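Local atomic coordinates of glutathione reductase (Bartonella henselae, PDB entry 3O0H), a protein that probably catalyses the NADPH-dependent reduction of glutathione disulfide to glutathione, using a bound FAD and a redox-active disulfide. Residues R40-A45 with K50-A55; A45-K50 with Q125-H130. All coordinates share one frame; numbering follows the deposited sequence.

Interaction 1 of 2, residues R40-A45 with K50-A55. With FAD (flavin-adenine dinucleotide), chain H.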
loop_
_atom_site.group_PDB
_atom_site.type_symbol
_atom_site.label_atom_id
_atom_site.label_comp_id
_atom_site.label_asym_id
_atom_site.label_seq_id
_atom_site.Cartn_x
_atom_site.Cartn_y
_atom_site.Cartn_z
ATOM N N ARG B 40 0.814 -22.950 -15.510
ATOM C CA ARG B 40 1.091 -23.388 -14.146
ATOM C C ARG B 40 0.933 -24.890 -14.036
ATOM O O ARG B 40 1.818 -25.550 -13.511
ATOM C CB ARG B 40 0.206 -22.721 -13.089
ATOM C CG ARG B 40 0.510 -23.216 -11.631
ATOM C CD ARG B 40 1.920 -22.836 -11.127
ATOM N NE ARG B 40 2.159 -21.384 -11.091
ATOM C CZ ARG B 40 1.971 -20.611 -10.006
ATOM N NH1 ARG B 40 1.486 -21.095 -8.857
ATOM N NH2 ARG B 40 2.200 -19.334 -10.090
ATOM N N ALA B 41 -0.191 -25.411 -14.555
ATOM C CA ALA B 41 -0.499 -26.830 -14.481
ATOM C C ALA B 41 0.544 -27.687 -15.182
ATOM O O ALA B 41 1.002 -28.715 -14.649
ATOM C CB ALA B 41 -1.898 -27.114 -15.103
ATOM N N ALA B 42 0.876 -27.303 -16.396
ATOM C CA ALA B 42 1.828 -28.054 -17.199
ATOM C C ALA B 42 3.224 -28.101 -16.576
ATOM O O ALA B 42 3.832 -29.173 -16.554
ATOM C CB ALA B 42 1.911 -27.492 -18.603
ATOM N N ARG B 43 3.722 -26.957 -16.087
ATOM C CA ARG B 43 5.077 -26.885 -15.487
ATOM C C ARG B 43 5.119 -27.763 -14.256
ATOM O O ARG B 43 6.086 -28.534 -14.077
ATOM C CB ARG B 43 5.500 -25.445 -15.147
ATOM C CG ARG B 43 6.846 -25.319 -14.376
ATOM C CD ARG B 43 7.301 -23.824 -14.242
ATOM N NE ARG B 43 6.345 -23.019 -13.485
ATOM C CZ ARG B 43 6.222 -22.998 -12.151
ATOM N NH1 ARG B 43 5.302 -22.219 -11.595
ATOM N NH2 ARG B 43 7.013 -23.712 -11.359
ATOM N N LEU B 44 4.059 -27.713 -13.441
ATOM C CA LEU B 44 4.043 -28.476 -12.209
ATOM C C LEU B 44 3.985 -29.993 -12.494
ATOM O O LEU B 44 4.696 -30.745 -11.862
ATOM C CB LEU B 44 2.876 -28.107 -11.308
ATOM C CG LEU B 44 2.893 -26.750 -10.618
ATOM C CD1 LEU B 44 1.518 -26.587 -9.913
ATOM C CD2 LEU B 44 4.051 -26.652 -9.627
ATOM N N ALA B 45 3.130 -30.409 -13.417
ATOM C CA ALA B 45 3.027 -31.812 -13.786
ATOM C C ALA B 45 4.348 -32.329 -14.351
ATOM O O ALA B 45 4.741 -33.461 -14.100
ATOM C CB ALA B 45 1.897 -32.039 -14.816
ATOM N N LYS B 50 6.019 -36.267 -15.051
ATOM C CA LYS B 50 5.056 -36.757 -16.085
ATOM C C LYS B 50 5.515 -36.288 -17.465
ATOM O O LYS B 50 6.273 -35.322 -17.579
ATOM C CB LYS B 50 3.649 -36.231 -15.842
ATOM C CG LYS B 50 3.072 -36.560 -14.483
ATOM C CD LYS B 50 2.970 -38.048 -14.246
ATOM C CE LYS B 50 2.489 -38.328 -12.845
ATOM N NZ LYS B 50 2.451 -39.799 -12.607
ATOM N N ARG B 51 5.098 -37.017 -18.491
ATOM C CA ARG B 51 5.331 -36.622 -19.878
ATOM C C ARG B 51 4.167 -35.718 -20.293
ATOM O O ARG B 51 3.020 -36.134 -20.331
ATOM C CB ARG B 51 5.434 -37.860 -20.767
ATOM C CG ARG B 51 6.421 -38.882 -20.226
ATOM C CD ARG B 51 6.418 -40.215 -20.997
ATOM N NE ARG B 51 5.069 -40.771 -21.101
ATOM C CZ ARG B 51 4.408 -40.970 -22.244
ATOM N NH1 ARG B 51 4.995 -40.720 -23.416
ATOM N NH2 ARG B 51 3.161 -41.460 -22.219
ATOM N N VAL B 52 4.461 -34.456 -20.537
ATOM C CA VAL B 52 3.406 -33.433 -20.679
ATOM C C VAL B 52 3.659 -32.673 -21.978
ATOM O O VAL B 52 4.811 -32.448 -22.362
ATOM C CB VAL B 52 3.462 -32.444 -19.480
ATOM C CG1 VAL B 52 2.382 -31.360 -19.620
ATOM C CG2 VAL B 52 3.392 -33.166 -18.130
ATOM N N ALA B 53 2.591 -32.293 -22.647
ATOM C CA ALA B 53 2.631 -31.421 -23.820
ATOM C C ALA B 53 1.694 -30.271 -23.567
ATOM O O ALA B 53 0.729 -30.408 -22.812
ATOM C CB ALA B 53 2.191 -32.180 -25.102
ATOM N N ILE B 54 1.983 -29.125 -24.173
ATOM C CA ILE B 54 1.096 -27.971 -24.082
ATOM C C ILE B 54 0.981 -27.375 -25.496
ATOM O O ILE B 54 1.990 -27.267 -26.217
ATOM C CB ILE B 54 1.580 -26.927 -23.048
ATOM C CG1 ILE B 54 0.512 -25.829 -22.797
ATOM C CG2 ILE B 54 2.998 -26.351 -23.463
ATOM C CD1 ILE B 54 0.706 -25.046 -21.460
ATOM N N ALA B 55 -0.247 -27.014 -25.867
ATOM C CA ALA B 55 -0.502 -26.359 -27.142
ATOM C C ALA B 55 -0.808 -24.919 -26.850
ATOM O O ALA B 55 -1.634 -24.629 -25.975
ATOM C CB ALA B 55 -1.673 -27.036 -27.915
HETATM P PA FAD H . -5.627 -17.330 -20.703
HETATM O O1A FAD H . -6.497 -16.407 -21.499
HETATM O O2A FAD H . -4.551 -16.639 -19.911
HETATM O O5B FAD H . -4.949 -18.463 -21.603
HETATM C C5B FAD H . -5.628 -19.195 -22.601
HETATM C C4B FAD H . -4.587 -19.503 -23.657
HETATM O O4B FAD H . -5.036 -20.523 -24.537
HETATM C C3B FAD H . -4.220 -18.310 -24.532
HETATM O O3B FAD H . -2.800 -18.132 -24.553
HETATM C C2B FAD H . -4.734 -18.680 -25.911
HETATM O O2B FAD H . -3.887 -18.182 -26.919
HETATM C C1B FAD H . -4.691 -20.170 -25.913
HETATM N N9A FAD H . -5.689 -20.967 -26.644
HETATM C C8A FAD H . -7.047 -20.846 -26.609
HETATM N N7A FAD H . -7.578 -21.864 -27.304
HETATM C C5A FAD H . -6.546 -22.629 -27.769
HETATM C C6A FAD H . -6.494 -23.813 -28.456
HETATM N N6A FAD H . -7.593 -24.449 -28.892
HETATM N N1A FAD H . -5.269 -24.361 -28.749
HETATM C C2A FAD H . -4.125 -23.739 -28.310
HETATM N N3A FAD H . -4.171 -22.586 -27.600
HETATM C C4A FAD H . -5.381 -22.086 -27.310
HETATM N N1 FAD H . -7.066 -10.513 -14.419
HETATM C C2 FAD H . -6.573 -10.138 -13.186
HETATM O O2 FAD H . -6.513 -10.932 -12.213
HETATM N N3 FAD H . -6.132 -8.886 -13.013
HETATM C C4 FAD H . -6.114 -7.949 -14.033
HETATM O O4 FAD H . -5.644 -6.834 -13.773
HETATM C C4X FAD H . -6.611 -8.318 -15.284
HETATM N N5 FAD H . -6.607 -7.449 -16.340
HETATM C C5X FAD H . -7.077 -7.894 -17.575
HETATM C C6 FAD H . -7.081 -6.992 -18.625
HETATM C C7 FAD H . -7.523 -7.379 -19.883
HETATM C C7M FAD H . -7.493 -6.356 -21.006
HETATM C C8 FAD H . -7.959 -8.673 -20.089
HETATM C C8M FAD H . -8.485 -9.109 -21.441
HETATM C C9 FAD H . -7.984 -9.576 -19.032
HETATM C C9A FAD H . -7.545 -9.181 -17.764
HETATM N N10 FAD H . -7.539 -10.044 -16.682
HETATM C C10 FAD H . -7.058 -9.626 -15.467
HETATM C "C1'" FAD H . -8.031 -11.434 -16.783
HETATM C "C2'" FAD H . -6.943 -12.459 -16.985
HETATM O "O2'" FAD H . -6.271 -12.171 -18.196
HETATM C "C3'" FAD H . -7.590 -13.817 -17.061
HETATM O "O3'" FAD H . -8.503 -14.062 -16.006
HETATM C "C4'" FAD H . -6.536 -14.896 -17.173
HETATM O "O4'" FAD H . -5.708 -14.604 -18.302
HETATM C "C5'" FAD H . -7.176 -16.263 -17.375
HETATM O "O5'" FAD H . -6.165 -17.294 -17.414
HETATM P P FAD H . -6.522 -18.598 -18.280
HETATM O O1P FAD H . -5.448 -19.645 -18.082
HETATM O O2P FAD H . -7.915 -19.073 -17.929
HETATM O O3P FAD H . -6.653 -18.171 -19.801
#
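Two alanine methyls on helix 36-47 rest on the branched side chains of strand 52-55. Ala-42 CB points at the strand and reaches both Val-52 CG1, at 4.0 Å, and Ile-54 CD1, at 3.9 Å. One turn further along the helix, Ala-45 CB meets the other branch of the valine, CG2, at 3.8 Å. Val-52 can serve both alanines because its CG1 stands anti to the backbone N (chi1 179°) while CG2 stands anti to the carbonyl carbon, which points one methyl at Ala-42 and the other at Ala-45. Ile-54 reaches with its CD1 end alone, its chain extended from CB. With side chains this small on the helical side, the axes of the short segments come within 8.6 Å of each other and run nearly antiparallel, at 161°.

Beyond the apolar layer, the backbone fixes the turn between the two elements: Lys-50 N donates to Ala-45 O over 3.2 Å. The lysine CB and CG also lie against that oxygen, but the chain then bends at chi2 and carries NZ away from the helix. At the far end of the strand, Ala-55 O is 3.5 Å from C2A of the FAD adenine.

Helix 36-47 and strand 52-55 are the second and third elements of a Rossmann-type beta-alpha-beta unit begun by strand 27-32, where Leu-29 also touches Ala-45. Val-129 packs on Val-52 and Ile-54, and strand 130-132 borders strand 52-55 within the parallel sheet.

Interaction 2 of 2, residues A45-K50 with Q125-H130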
loop_
_atom_site.group_PDB
_atom_site.type_symbol
_atom_site.label_atom_id
_atom_site.label_comp_id
_atom_site.label_asym_id
_atom_site.label_seq_id
_atom_site.Cartn_x
_atom_site.Cartn_y
_atom_site.Cartn_z
ATOM N N ALA B 45 3.130 -30.409 -13.417
ATOM C CA ALA B 45 3.027 -31.812 -13.786
ATOM C C ALA B 45 4.348 -32.329 -14.351
ATOM O O ALA B 45 4.741 -33.461 -14.100
ATOM C CB ALA B 45 1.897 -32.039 -14.816
ATOM N N GLY B 46 4.995 -31.509 -15.170
ATOM C CA GLY B 46 6.266 -31.901 -15.785
ATOM C C GLY B 46 7.323 -32.064 -14.733
ATOM O O GLY B 46 8.108 -33.021 -14.773
ATOM N N ALA B 47 7.318 -31.164 -13.754
ATOM C CA ALA B 47 8.272 -31.256 -12.649
ATOM C C ALA B 47 8.037 -32.508 -11.816
ATOM O O ALA B 47 8.980 -33.020 -11.222
ATOM C CB ALA B 47 8.230 -29.971 -11.749
ATOM N N LEU B 48 6.793 -32.999 -11.770
ATOM C CA LEU B 48 6.519 -34.278 -11.128
ATOM C C LEU B 48 7.013 -35.477 -11.935
ATOM O O LEU B 48 6.858 -36.600 -11.508
ATOM C CB LEU B 48 5.038 -34.501 -10.860
ATOM C CG LEU B 48 4.327 -33.559 -9.904
ATOM C CD1 LEU B 48 2.854 -33.969 -9.939
ATOM C CD2 LEU B 48 4.884 -33.634 -8.496
ATOM N N GLY B 49 7.607 -35.240 -13.096
ATOM C CA GLY B 49 8.162 -36.330 -13.876
ATOM C C GLY B 49 7.172 -36.897 -14.875
ATOM O O GLY B 49 7.439 -37.922 -15.466
ATOM N N LYS B 50 6.019 -36.267 -15.051
ATOM C CA LYS B 50 5.056 -36.757 -16.085
ATOM C C LYS B 50 5.515 -36.288 -17.465
ATOM O O LYS B 50 6.273 -35.322 -17.579
ATOM C CB LYS B 50 3.649 -36.231 -15.842
ATOM C CG LYS B 50 3.072 -36.560 -14.483
ATOM C CD LYS B 50 2.970 -38.048 -14.246
ATOM C CE LYS B 50 2.489 -38.328 -12.845
ATOM N NZ LYS B 50 2.451 -39.799 -12.607
ATOM N N GLN B 125 9.955 -25.593 -20.393
ATOM C CA GLN B 125 11.007 -26.445 -20.945
ATOM C C GLN B 125 11.913 -27.023 -19.891
ATOM O O GLN B 125 12.373 -28.140 -20.075
ATOM C CB GLN B 125 11.795 -25.679 -22.016
ATOM C CG GLN B 125 10.835 -25.318 -23.178
ATOM C CD GLN B 125 11.466 -24.463 -24.260
ATOM O OE1 GLN B 125 12.421 -23.704 -24.015
ATOM N NE2 GLN B 125 10.948 -24.621 -25.487
ATOM N N ASN B 126 12.146 -26.286 -18.793
ATOM C CA ASN B 126 12.892 -26.813 -17.635
ATOM C C ASN B 126 12.189 -28.031 -17.042
ATOM O O ASN B 126 12.842 -28.898 -16.454
ATOM C CB ASN B 126 13.025 -25.816 -16.453
ATOM C CG ASN B 126 13.861 -24.600 -16.751
ATOM O OD1 ASN B 126 14.736 -24.588 -17.623
ATOM N ND2 ASN B 126 13.599 -23.535 -15.969
ATOM N N SER B 127 10.855 -28.053 -17.135
ATOM C CA SER B 127 10.052 -29.180 -16.683
ATOM C C SER B 127 9.785 -30.214 -17.765
ATOM O O SER B 127 8.869 -31.020 -17.600
ATOM C CB SER B 127 8.672 -28.691 -16.224
ATOM O OG SER B 127 8.807 -27.997 -15.023
ATOM N N ASN B 128 10.553 -30.140 -18.865
ATOM C CA ASN B 128 10.510 -31.089 -20.002
ATOM C C ASN B 128 9.162 -31.101 -20.726
ATOM O O ASN B 128 8.879 -32.020 -21.459
ATOM C CB ASN B 128 10.903 -32.501 -19.557
ATOM C CG ASN B 128 12.239 -32.516 -18.824
ATOM O OD1 ASN B 128 12.360 -33.079 -17.732
ATOM N ND2 ASN B 128 13.238 -31.842 -19.404
ATOM N N VAL B 129 8.363 -30.054 -20.572
ATOM C CA VAL B 129 7.093 -29.997 -21.275
ATOM C C VAL B 129 7.342 -29.707 -22.760
ATOM O O VAL B 129 8.088 -28.762 -23.072
ATOM C CB VAL B 129 6.219 -28.884 -20.676
ATOM C CG1 VAL B 129 4.885 -28.728 -21.473
ATOM C CG2 VAL B 129 5.969 -29.188 -19.198
ATOM N N HIS B 130 6.744 -30.488 -23.670
ATOM C CA HIS B 130 6.876 -30.197 -25.090
ATOM C C HIS B 130 5.837 -29.160 -25.532
ATOM O O HIS B 130 4.654 -29.374 -25.314
ATOM C CB HIS B 130 6.753 -31.418 -25.975
ATOM C CG HIS B 130 7.101 -31.112 -27.405
ATOM N ND1 HIS B 130 8.403 -31.027 -27.847
ATOM C CD2 HIS B 130 6.324 -30.785 -28.468
ATOM C CE1 HIS B 130 8.416 -30.692 -29.128
ATOM N NE2 HIS B 130 7.162 -30.529 -29.526
HETATM O O HOH W 1 7.074 -33.041 -19.270
#
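Gly-46 and Ser-127 bring two helix ends together, their CA atoms 4.7 Å apart. The closest approach is a CA-H...O contact, Gly-46 CA to Ser-127 O at 3.3 Å, with a rather bent angle of 127° at the hydrogen. Gly-46 has no side chain, and the serine carbonyl oxygen sits directly against its CA.

Van der Waals packing fills in around it. Ser-127 CB lies 3.7 Å from Ala-47 N, and Ser-127 OG is 3.9 Å from Ala-47 CB. With OG turned beside its own backbone N (chi1 -71°), the hydroxyl faces helix 36-47 and makes its hydrogen bond with Arg-43 O, in the turn before Gly-46. Val-129 CG2 is a looser neighbour of the glycine, at 4.4 Å from its CA.

Water supplies the polar link between the segments: one molecule donates to Lys-50 O at 3.0 Å and to Ser-127 O at 3.2 Å, bridging the two chain turns.

Each helix finishes in a Schellman motif. Gly-49, with positive phi, ends helix 36-47; its N bonds back to Gly-46 O, and Lys-50 N to Ala-45 O. Asn-128, also at positive phi, is the C-prime residue of helix 102-126, its N bonded to Gln-125 O and Val-129 N reaching one residue further back. The two Schellman turns lead the chain into strands 52-55 and 130-132, neighbours in the parallel sheet of a Rossmann-type FAD-binding domain.

Interactions 1 and 2 lie only 6 Å apart between centres and share helix 36-47 together with Ala-45 and Lys-50. Along the chain, 40-45, 45-50 and 50-55 follow one another, whereas 125-130 comes some 75 residues later, at the end of helix 102-126. Strand 130-132 then joins strand 52-55, with a probable hydrogen bond from Ile-54 N to His-130 O. Val-129 spans both sites, its CG2 packing on Ala-42 O and its CG1 on Ile-54 CG2. Helix 36-47 thus packs against strand 52-55, which ends at the FAD adenine, and near its own end meets the 125-130 turn, which leads into 130-132, the outermost strand on that side of the parallel sheet.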